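Local coordinates for protein D-alanine--D-alanine ligase (Coxiella burnetii, PDB 3TQT) that probably joins two D-alanine molecules into D-alanyl-D-alanine at the expense of ATP, a step in making the peptidoglycan of the bacterial cell wall, at residues Ser8-Gly13 with Ser40-Asp45; Phe103-Gly108 with Pro321-Ile326; Trp158-Pro163 with Asp216-Val221; Leu183-Val188 with Lys207-Val212. All blocks are in the same frame, centred on the assembly; numbering follows the deposited sequence.

Interactions 1 and 2 belong to the N-terminal domain and its junction with the ATP-grasp part. Strand 5-12 pairs with 37-44 in interaction 1 and, on its other edge, with 101-104, where Leu10 O lies 2.8 Å from Met105 N, a probable hydrogen bond. Interactions 3 and 4, centres about 8 Å apart, share the antiparallel ATP-grasp sheet; Lys186 O lies 2.9 Å from Met220 N, another probable hydrogen bond. The pairs do not touch, interactions 2 and 3 staying about 10 Å apart at their nearest atoms. The predicted magnesium site borders both: between side chains, Pro321 of interaction 2 lies about 5 Å from Asn318, and Lys186 of interaction 4 about 7 Å from Glu316.

Interaction 1 of 4, residues Ser8-Gly13 with Ser40-Asp45; sequences SVLCGG and SVIFID
Strands 5-12 and 37-44, joined by helix 18-31, form a beta-alpha-beta unit of the Rossmann-like N-terminal domain, and segments 8-13 and 40-45 are its parallel pair. Five backbone hydrogen bonds hold them, from Val9 N to Ser40 O at 2.8 Å through to Gly13 N on Ile44 O, the straightest at 175°. Both faces are buried, and packing is tightest where Leu10 and Ile42 lie side by side, with Leu10 CD1 3.6 Å from Ile42 CB. On the other face, which helix 18-31 covers, Val9 and Val41 place CG1 anti to the backbone N, and beta-branched residues suit such an extended chain. Cys11, small enough to sit close under the helix, holds SG in the crowded position between N and carbonyl carbon (chi1 69°), 3.9 Å from Val41 CG1. The contact loosens at its C-terminal end, where partly exposed Asp45 turns away from segment 8-13 and forms a salt bridge with Arg49. Here the first strand ends at Gly12, followed by Gly13, both with positive phi; at Gly12 a CB would collide with Ile44 O and the Phe43 ring. That ring receives Cys11 SG at its edge, 5.5 Å from the centroid.

Interaction 2 of 4, residues Phe103-Gly108 with Pro321-Ile326; sequences FPMVHG and PGFTNI
Met105 reaches segment 321-326 by folding its side chain. CG leaves anti to the backbone N (chi1 -169°), but the chain then bends at both chi2 and chi3, so that sulfur and methyl meet Phe323 in different places. Met105 SD lies 3.9 Å from Phe323 CB, and Met105 CE 4.1 Å from Phe323 CD1, the two side chains crossing at about a right angle. Phe323 itself has an unusual first torsion of -127°, away from the staggered positions, while its ring also packs on Leu343 and Leu344 of helix 340-370. An unbranched, flexible thioether suits this place, since it can follow the contour of an aromatic residue that is held by other neighbours. The meeting joins the two halves of the enzyme: segment 103-108 runs out of the last strand of the N-terminal sheet, whereas 321-326 is the loop that follows strand 312-318 of the ATP-grasp fold, just beyond the predicted magnesium ligand Asn318. His107 makes the second half of the contact. Its CG is anti to the carbonyl carbon (chi1 -49°), and the imidazole turns its CE1 edge to the loop, with Pro321 O near the ring plane, 3.3 Å from His107 CE1. Gly322 CA lies 3.7 Å from His107 CE1. Both ring nitrogens are engaged, ND1 with Ile320 O and NE2 with Ser24 OG, which fixes the rotation of the ring. Farther along, Thr324 OG1 accepts a hydrogen bond from Ile326 N at 3.3 Å, closing an ST turn.

Interaction 3 of 4, residues Trp158-Pro163 with Asp216-Val221; sequences WHTLSP and DDRLMV
Segments 158-163 and 216-221 run antiparallel, their short strands at 145° and 4.4 Å apart at closest approach. His159-Val221 and Leu161-Leu219 are hydrogen-bonded pairs, each with two N-H to O=C bonds; Leu219 N to Leu161 O is the straightest, at 176°. Thr160-Met220 between them is a non-hydrogen-bonded pair. This is the edge of the four-stranded ATP-grasp sheet, with strand 159-161 outermost; segment 216-221 lies in the predicted ATP-binding region. On one face Leu161 and Leu219 lie side by side, Leu161 CB 3.7 Å from Leu219 CD1, as suits two buried aliphatic residues. On the other, Met220 bends at chi3 to set CE 3.7 Å from Trp158 CB, its unbranched chain crossing the indole obliquely. Thr160 divides its two branches: CG2, anti to the backbone N, rests 3.5 Å from Arg218 CG and at the edge of the guanidinium, while OG1 is hydrogen-bonded to Asp142. Arg218 bends at chi3 and carries its NH2 to salt bridges with Asp142 and Glu140. Beyond the strands a water links Ser162 OG, at 2.8 Å, to Asp217 O, to which it donates; Asp217 OD2 takes a hydrogen bond from Gln358 of the second subunit. With two carboxylates beside it, the arginine charge is probably well balanced, so a largely buried guanidinium can be tolerated while its methylene groups supply the apolar contact to Thr160.

Interaction 4 of 4, residues Leu183-Val188 with Lys207-Val212; sequences LFVKAV and KAVKEV
Apolar contacts carry the meeting of strand 183-187 with helix 202-212, and Val185 stands at its centre, directed at the helix. Its CB lies 3.8 Å from Ala208 CB, so the small methyl of the alanine lets the helix come close to the strand. CG1 of Val185, anti to the backbone N (chi1 177°), meets Val212 CG2 at 3.8 Å and, more loosely, Val209 CG2 at 4.1 Å. Val212 is also directed at the strand and crosses Val185 obliquely; its CG2 meets Val185, whereas CG1, anti to the backbone N (chi1 172°), packs against Ala187, 3.9 Å from its CB. The arrangement is a helix laid along one face of the antiparallel ATP-grasp sheet, nearly parallel to the strand beneath it at 14°, and Leu219 of the neighbouring strand adds to the same apolar layer by touching both Val185 and Val212. Both segments lie within the region predicted to bind ATP. Contacts with the backbone form a second group: Val212 CG1 approaches Ala187 N at 3.6 Å, a van der Waals contact, and no hydrogen bond links the two segments. Their polar backbone groups are used within the secondary structure instead, the helix through Val212 N to Ala208 O at 2.9 Å, the strand largely through hydrogen bonds to its neighbours 196-199 and 219-223. Charged groups keep to the outside of the contact. Lys186 points away from the helix, and its NZ forms a salt bridge with Glu222, on the face nearer the predicted magnesium ligand Glu316.

Interaction 1 of 4, residues Ser8-Gly13 with Ser40-Asp45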
# COMPACT_ATOMS: atom_id res chain seq x y z
N SER A 8 7.22 12.11 16.86
CA SER A 8 8.24 12.29 15.82
C SER A 8 7.59 12.79 14.53
O SER A 8 6.68 12.17 14.00
CB SER A 8 8.95 10.97 15.54
OG SER A 8 9.88 10.68 16.57
N VAL A 9 8.06 13.92 14.03
CA VAL A 9 7.54 14.43 12.78
C VAL A 9 8.54 14.11 11.67
O VAL A 9 9.71 14.48 11.77
CB VAL A 9 7.27 15.94 12.87
CG1 VAL A 9 6.66 16.47 11.55
CG2 VAL A 9 6.36 16.23 14.05
N LEU A 10 8.09 13.40 10.64
CA LEU A 10 8.97 13.01 9.54
C LEU A 10 8.80 13.98 8.39
O LEU A 10 7.67 14.25 7.96
CB LEU A 10 8.65 11.61 9.04
CG LEU A 10 9.19 10.40 9.81
CD1 LEU A 10 9.18 10.63 11.31
CD2 LEU A 10 8.39 9.14 9.44
N CYS A 11 9.91 14.49 7.88
CA CYS A 11 9.84 15.44 6.77
C CYS A 11 11.02 15.31 5.82
O CYS A 11 11.99 14.63 6.13
CB CYS A 11 9.76 16.88 7.28
SG CYS A 11 11.27 17.47 8.07
N GLY A 12 10.90 15.98 4.68
CA GLY A 12 11.94 15.97 3.67
C GLY A 12 11.63 14.87 2.67
O GLY A 12 10.57 14.88 2.04
N GLY A 13 12.55 13.92 2.55
CA GLY A 13 12.33 12.73 1.76
C GLY A 13 12.84 12.87 0.34
O GLY A 13 13.13 13.97 -0.12
N SER A 40 10.16 15.51 18.37
CA SER A 40 11.40 15.22 17.65
C SER A 40 11.10 15.32 16.17
O SER A 40 10.01 14.99 15.71
CB SER A 40 11.91 13.81 17.98
OG SER A 40 12.22 13.67 19.34
N VAL A 41 12.08 15.79 15.40
CA VAL A 41 11.89 15.88 13.96
C VAL A 41 12.84 14.92 13.29
O VAL A 41 14.03 14.89 13.60
CB VAL A 41 12.16 17.30 13.44
CG1 VAL A 41 11.91 17.37 11.93
CG2 VAL A 41 11.28 18.29 14.19
N ILE A 42 12.31 14.09 12.40
CA ILE A 42 13.15 13.19 11.65
C ILE A 42 13.26 13.79 10.26
O ILE A 42 12.26 13.96 9.58
CB ILE A 42 12.54 11.78 11.54
CG1 ILE A 42 12.32 11.18 12.93
CG2 ILE A 42 13.43 10.89 10.69
CD1 ILE A 42 13.57 10.91 13.67
N PHE A 43 14.48 14.11 9.86
CA PHE A 43 14.72 14.65 8.53
C PHE A 43 15.29 13.58 7.62
O PHE A 43 16.28 12.94 7.96
CB PHE A 43 15.69 15.84 8.62
CG PHE A 43 16.03 16.44 7.28
CD1 PHE A 43 15.03 16.95 6.47
CD2 PHE A 43 17.35 16.50 6.85
CE1 PHE A 43 15.34 17.53 5.25
CE2 PHE A 43 17.66 17.07 5.63
CZ PHE A 43 16.66 17.58 4.83
N ILE A 44 14.66 13.39 6.47
CA ILE A 44 15.17 12.48 5.46
C ILE A 44 15.71 13.35 4.35
O ILE A 44 14.96 14.11 3.74
CB ILE A 44 14.05 11.59 4.90
CG1 ILE A 44 13.35 10.85 6.04
CG2 ILE A 44 14.60 10.65 3.83
CD1 ILE A 44 12.21 9.96 5.59
N ASP A 45 17.01 13.25 4.08
CA ASP A 45 17.58 14.12 3.06
C ASP A 45 17.33 13.58 1.66
O ASP A 45 16.60 12.60 1.46
CB ASP A 45 19.08 14.36 3.31
CG ASP A 45 19.93 13.13 3.09
OD1 ASP A 45 19.44 12.14 2.49
OD2 ASP A 45 21.11 13.16 3.50

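Interaction 2 of 4, residues Phe103-Gly108 with Pro321-Ile326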
# COMPACT_ATOMS: atom_id res chain seq x y z
N PHE A 103 4.30 11.38 12.96
CA PHE A 103 3.51 12.22 12.10
C PHE A 103 4.22 12.24 10.75
O PHE A 103 5.15 13.00 10.56
CB PHE A 103 3.44 13.62 12.69
CG PHE A 103 2.15 14.34 12.42
CD1 PHE A 103 1.36 14.81 13.46
CD2 PHE A 103 1.72 14.54 11.12
CE1 PHE A 103 0.18 15.46 13.20
CE2 PHE A 103 0.54 15.21 10.86
CZ PHE A 103 -0.22 15.67 11.91
N PRO A 104 3.82 11.35 9.83
CA PRO A 104 4.50 11.31 8.54
C PRO A 104 4.11 12.59 7.80
O PRO A 104 2.92 12.85 7.61
CB PRO A 104 3.90 10.07 7.86
CG PRO A 104 3.01 9.42 8.86
CD PRO A 104 2.66 10.45 9.87
N MET A 105 5.09 13.40 7.42
CA MET A 105 4.75 14.64 6.77
C MET A 105 5.64 14.79 5.56
O MET A 105 6.09 15.89 5.23
CB MET A 105 4.84 15.83 7.72
CG MET A 105 4.26 17.15 7.18
SD MET A 105 2.62 17.03 6.40
CE MET A 105 1.72 16.06 7.62
N VAL A 106 5.89 13.66 4.92
CA VAL A 106 6.55 13.64 3.63
C VAL A 106 5.47 13.57 2.55
O VAL A 106 4.69 12.62 2.51
CB VAL A 106 7.48 12.43 3.51
CG1 VAL A 106 8.01 12.31 2.08
CG2 VAL A 106 8.63 12.56 4.50
N HIS A 107 5.42 14.59 1.69
CA HIS A 107 4.45 14.63 0.59
C HIS A 107 4.98 13.86 -0.62
O HIS A 107 6.18 13.85 -0.88
CB HIS A 107 4.15 16.07 0.16
CG HIS A 107 3.82 16.99 1.30
ND1 HIS A 107 2.67 16.87 2.06
CD2 HIS A 107 4.48 18.07 1.79
CE1 HIS A 107 2.65 17.82 2.98
NE2 HIS A 107 3.73 18.56 2.83
N GLY A 108 4.06 13.25 -1.36
CA GLY A 108 4.39 12.56 -2.60
C GLY A 108 5.15 11.26 -2.42
O GLY A 108 4.89 10.48 -1.50
N PRO A 321 -1.81 15.97 2.76
CA PRO A 321 -1.98 17.29 2.17
C PRO A 321 -1.00 18.27 2.79
O PRO A 321 -0.49 17.99 3.88
CB PRO A 321 -3.40 17.67 2.56
CG PRO A 321 -3.65 16.92 3.81
CD PRO A 321 -2.91 15.63 3.68
N GLY A 322 -0.73 19.37 2.10
CA GLY A 322 0.10 20.42 2.66
C GLY A 322 -0.40 20.78 4.04
O GLY A 322 -1.60 20.76 4.29
N PHE A 323 0.52 21.10 4.94
CA PHE A 323 0.14 21.39 6.32
C PHE A 323 0.85 22.64 6.83
O PHE A 323 0.97 22.85 8.05
CB PHE A 323 0.45 20.19 7.21
CG PHE A 323 -0.71 19.73 8.02
CD1 PHE A 323 -1.46 18.62 7.62
CD2 PHE A 323 -1.09 20.41 9.16
CE1 PHE A 323 -2.54 18.18 8.38
CE2 PHE A 323 -2.18 19.98 9.92
CZ PHE A 323 -2.89 18.87 9.53
N THR A 324 1.33 23.46 5.90
CA THR A 324 1.92 24.74 6.25
C THR A 324 0.82 25.62 6.81
O THR A 324 -0.35 25.31 6.68
CB THR A 324 2.55 25.44 5.02
OG1 THR A 324 1.53 26.09 4.27
CG2 THR A 324 3.26 24.42 4.15
N ASN A 325 1.20 26.74 7.42
CA ASN A 325 0.22 27.63 8.04
C ASN A 325 -0.79 28.24 7.06
O ASN A 325 -1.80 28.80 7.47
CB ASN A 325 0.93 28.73 8.83
CG ASN A 325 1.92 29.51 7.99
OD1 ASN A 325 1.88 29.47 6.76
ND2 ASN A 325 2.83 30.22 8.66
N ILE A 326 -0.51 28.15 5.77
CA ILE A 326 -1.44 28.67 4.78
C ILE A 326 -2.04 27.55 3.92
O ILE A 326 -2.78 27.82 2.97
CB ILE A 326 -0.77 29.66 3.83
CG1 ILE A 326 0.27 28.95 2.96
CG2 ILE A 326 -0.15 30.81 4.61
CD1 ILE A 326 0.85 29.82 1.86

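Interaction 3 of 4, residues Trp158-Pro163 with Asp216-Val221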
# COMPACT_ATOMS: atom_id res chain seq x y z
N TRP A 158 -11.79 9.18 -16.46
CA TRP A 158 -10.37 9.05 -16.75
C TRP A 158 -10.15 7.87 -17.66
O TRP A 158 -11.02 7.01 -17.81
CB TRP A 158 -9.57 8.85 -15.46
CG TRP A 158 -9.67 7.45 -14.91
CD1 TRP A 158 -8.71 6.47 -14.97
CD2 TRP A 158 -10.79 6.87 -14.24
NE1 TRP A 158 -9.16 5.33 -14.36
CE2 TRP A 158 -10.44 5.55 -13.91
CE3 TRP A 158 -12.06 7.35 -13.89
CZ2 TRP A 158 -11.32 4.69 -13.24
CZ3 TRP A 158 -12.93 6.50 -13.22
CH2 TRP A 158 -12.55 5.18 -12.89
N HIS A 159 -8.97 7.82 -18.26
CA HIS A 159 -8.57 6.65 -19.02
C HIS A 159 -7.11 6.37 -18.77
O HIS A 159 -6.26 7.19 -19.05
CB HIS A 159 -8.79 6.86 -20.52
CG HIS A 159 -8.48 5.64 -21.33
ND1 HIS A 159 -9.31 4.54 -21.36
CD2 HIS A 159 -7.40 5.32 -22.08
CE1 HIS A 159 -8.78 3.61 -22.13
NE2 HIS A 159 -7.62 4.05 -22.58
N THR A 160 -6.83 5.20 -18.21
CA THR A 160 -5.47 4.82 -17.87
C THR A 160 -4.76 4.26 -19.10
O THR A 160 -5.36 3.55 -19.90
CB THR A 160 -5.49 3.75 -16.77
OG1 THR A 160 -6.04 4.31 -15.57
CG2 THR A 160 -4.07 3.21 -16.50
N LEU A 161 -3.49 4.62 -19.27
CA LEU A 161 -2.64 4.00 -20.27
C LEU A 161 -1.37 3.51 -19.61
O LEU A 161 -0.83 4.17 -18.71
CB LEU A 161 -2.24 5.00 -21.37
CG LEU A 161 -3.27 5.40 -22.41
CD1 LEU A 161 -2.65 6.41 -23.36
CD2 LEU A 161 -3.77 4.18 -23.17
N SER A 162 -0.90 2.36 -20.06
CA SER A 162 0.40 1.86 -19.65
C SER A 162 1.29 1.87 -20.88
O SER A 162 0.81 1.98 -22.01
CB SER A 162 0.28 0.46 -19.08
OG SER A 162 -0.45 0.50 -17.86
N PRO A 163 2.60 1.74 -20.67
CA PRO A 163 3.54 1.86 -21.78
C PRO A 163 3.30 0.87 -22.92
O PRO A 163 3.59 1.21 -24.06
CB PRO A 163 4.89 1.62 -21.12
CG PRO A 163 4.69 2.20 -19.76
CD PRO A 163 3.29 1.78 -19.37
N ASP A 216 6.57 8.39 -15.04
CA ASP A 216 5.74 7.45 -14.30
C ASP A 216 5.48 6.26 -15.21
O ASP A 216 5.53 6.38 -16.43
CB ASP A 216 4.42 8.13 -13.89
CG ASP A 216 3.77 7.48 -12.67
OD1 ASP A 216 4.07 6.31 -12.40
OD2 ASP A 216 2.96 8.16 -11.99
N ASP A 217 5.20 5.10 -14.63
CA ASP A 217 5.02 3.93 -15.49
C ASP A 217 3.56 3.71 -15.83
O ASP A 217 3.18 2.71 -16.43
CB ASP A 217 5.64 2.68 -14.85
CG ASP A 217 5.04 2.34 -13.50
OD1 ASP A 217 4.08 3.01 -13.07
OD2 ASP A 217 5.53 1.38 -12.87
N ARG A 218 2.71 4.65 -15.45
CA ARG A 218 1.33 4.57 -15.84
C ARG A 218 0.77 5.98 -15.85
O ARG A 218 1.17 6.81 -15.05
CB ARG A 218 0.54 3.70 -14.87
CG ARG A 218 -0.76 3.15 -15.43
CD ARG A 218 -1.35 2.07 -14.48
NE ARG A 218 -1.92 2.66 -13.27
CZ ARG A 218 -1.42 2.51 -12.05
NH1 ARG A 218 -0.33 1.77 -11.85
NH2 ARG A 218 -2.02 3.10 -11.02
N LEU A 219 -0.11 6.26 -16.79
CA LEU A 219 -0.68 7.58 -16.82
C LEU A 219 -2.18 7.49 -16.96
O LEU A 219 -2.74 6.42 -17.20
CB LEU A 219 -0.08 8.40 -17.97
CG LEU A 219 -0.32 7.97 -19.41
CD1 LEU A 219 -1.73 8.33 -19.87
CD2 LEU A 219 0.72 8.66 -20.31
N MET A 220 -2.83 8.63 -16.79
CA MET A 220 -4.25 8.70 -17.00
C MET A 220 -4.54 9.94 -17.81
O MET A 220 -3.90 10.98 -17.65
CB MET A 220 -4.99 8.74 -15.66
CG MET A 220 -4.58 9.88 -14.74
SD MET A 220 -4.98 9.47 -13.03
CE MET A 220 -6.76 9.26 -13.16
N VAL A 221 -5.50 9.80 -18.70
CA VAL A 221 -5.98 10.90 -19.49
C VAL A 221 -7.32 11.30 -18.90
O VAL A 221 -8.12 10.44 -18.52
CB VAL A 221 -6.15 10.49 -20.96
CG1 VAL A 221 -6.52 11.69 -21.84
CG2 VAL A 221 -4.86 9.83 -21.47
O HOH W 1 1.57 0.33 -15.92

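Interaction 4 of 4, residues Leu183-Val188 with Lys207-Val212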
# COMPACT_ATOMS: atom_id res chain seq x y z
N LEU A 183 -7.86 17.78 -23.26
CA LEU A 183 -7.56 16.69 -22.35
C LEU A 183 -6.35 17.00 -21.49
O LEU A 183 -5.51 17.84 -21.83
CB LEU A 183 -7.24 15.42 -23.14
CG LEU A 183 -8.35 14.52 -23.67
CD1 LEU A 183 -9.67 15.22 -23.79
CD2 LEU A 183 -7.93 13.88 -24.98
N PHE A 184 -6.26 16.31 -20.36
CA PHE A 184 -5.06 16.30 -19.55
C PHE A 184 -4.39 14.94 -19.65
O PHE A 184 -5.04 13.90 -19.54
CB PHE A 184 -5.41 16.57 -18.08
CG PHE A 184 -5.76 17.99 -17.81
CD1 PHE A 184 -4.88 19.00 -18.17
CD2 PHE A 184 -6.96 18.33 -17.23
CE1 PHE A 184 -5.20 20.33 -17.94
CE2 PHE A 184 -7.28 19.66 -16.99
CZ PHE A 184 -6.40 20.66 -17.35
N VAL A 185 -3.08 14.95 -19.86
CA VAL A 185 -2.31 13.72 -19.75
C VAL A 185 -1.48 13.83 -18.48
O VAL A 185 -0.63 14.70 -18.38
CB VAL A 185 -1.42 13.50 -20.99
CG1 VAL A 185 -0.57 12.23 -20.83
CG2 VAL A 185 -2.29 13.42 -22.25
N LYS A 186 -1.77 12.96 -17.52
CA LYS A 186 -1.29 13.07 -16.14
C LYS A 186 -0.57 11.79 -15.71
O LYS A 186 -1.06 10.70 -15.96
CB LYS A 186 -2.48 13.19 -15.18
CG LYS A 186 -3.22 14.51 -15.14
CD LYS A 186 -4.26 14.43 -14.01
CE LYS A 186 -4.85 15.78 -13.65
NZ LYS A 186 -5.62 16.39 -14.78
N ALA A 187 0.56 11.92 -15.01
CA ALA A 187 1.10 10.77 -14.31
C ALA A 187 0.05 10.30 -13.30
O ALA A 187 -0.63 11.13 -12.67
CB ALA A 187 2.39 11.13 -13.60
N VAL A 188 -0.10 9.00 -13.13
CA VAL A 188 -1.07 8.50 -12.14
C VAL A 188 -0.65 8.85 -10.71
O VAL A 188 -1.50 9.06 -9.84
CB VAL A 188 -1.30 6.97 -12.22
CG1 VAL A 188 -1.94 6.59 -13.55
CG2 VAL A 188 0.00 6.22 -11.98
N LYS A 207 2.63 13.30 -27.94
CA LYS A 207 3.84 13.87 -27.36
C LYS A 207 3.77 13.90 -25.83
O LYS A 207 4.76 13.63 -25.15
CB LYS A 207 4.13 15.26 -27.91
CG LYS A 207 4.77 15.26 -29.29
CD LYS A 207 5.07 16.67 -29.75
CE LYS A 207 5.78 16.65 -31.10
NZ LYS A 207 5.02 15.86 -32.11
N ALA A 208 2.60 14.23 -25.29
CA ALA A 208 2.42 14.29 -23.84
C ALA A 208 2.50 12.90 -23.24
O ALA A 208 3.05 12.71 -22.16
CB ALA A 208 1.10 14.93 -23.50
N VAL A 209 1.93 11.92 -23.93
CA VAL A 209 1.96 10.55 -23.44
C VAL A 209 3.40 10.09 -23.33
O VAL A 209 3.80 9.50 -22.32
CB VAL A 209 1.16 9.61 -24.35
CG1 VAL A 209 1.54 8.16 -24.08
CG2 VAL A 209 -0.33 9.82 -24.15
N LYS A 210 4.17 10.36 -24.37
CA LYS A 210 5.58 10.00 -24.38
C LYS A 210 6.31 10.68 -23.22
O LYS A 210 7.11 10.05 -22.52
CB LYS A 210 6.21 10.41 -25.73
CG LYS A 210 7.70 10.10 -25.84
CD LYS A 210 8.17 10.19 -27.30
CE LYS A 210 9.63 9.77 -27.44
NZ LYS A 210 9.95 9.35 -28.83
N GLU A 211 6.02 11.95 -23.02
CA GLU A 211 6.68 12.73 -21.98
C GLU A 211 6.37 12.19 -20.58
O GLU A 211 7.27 11.98 -19.77
CB GLU A 211 6.26 14.19 -22.07
CG GLU A 211 6.56 15.00 -20.83
CD GLU A 211 7.92 15.64 -20.84
OE1 GLU A 211 8.84 15.11 -21.51
OE2 GLU A 211 8.08 16.68 -20.16
N VAL A 212 5.09 11.96 -20.30
CA VAL A 212 4.71 11.49 -18.98
C VAL A 212 5.29 10.11 -18.69
O VAL A 212 5.63 9.82 -17.54
CB VAL A 212 3.20 11.45 -18.78
CG1 VAL A 212 2.87 10.77 -17.45
CG2 VAL A 212 2.64 12.88 -18.82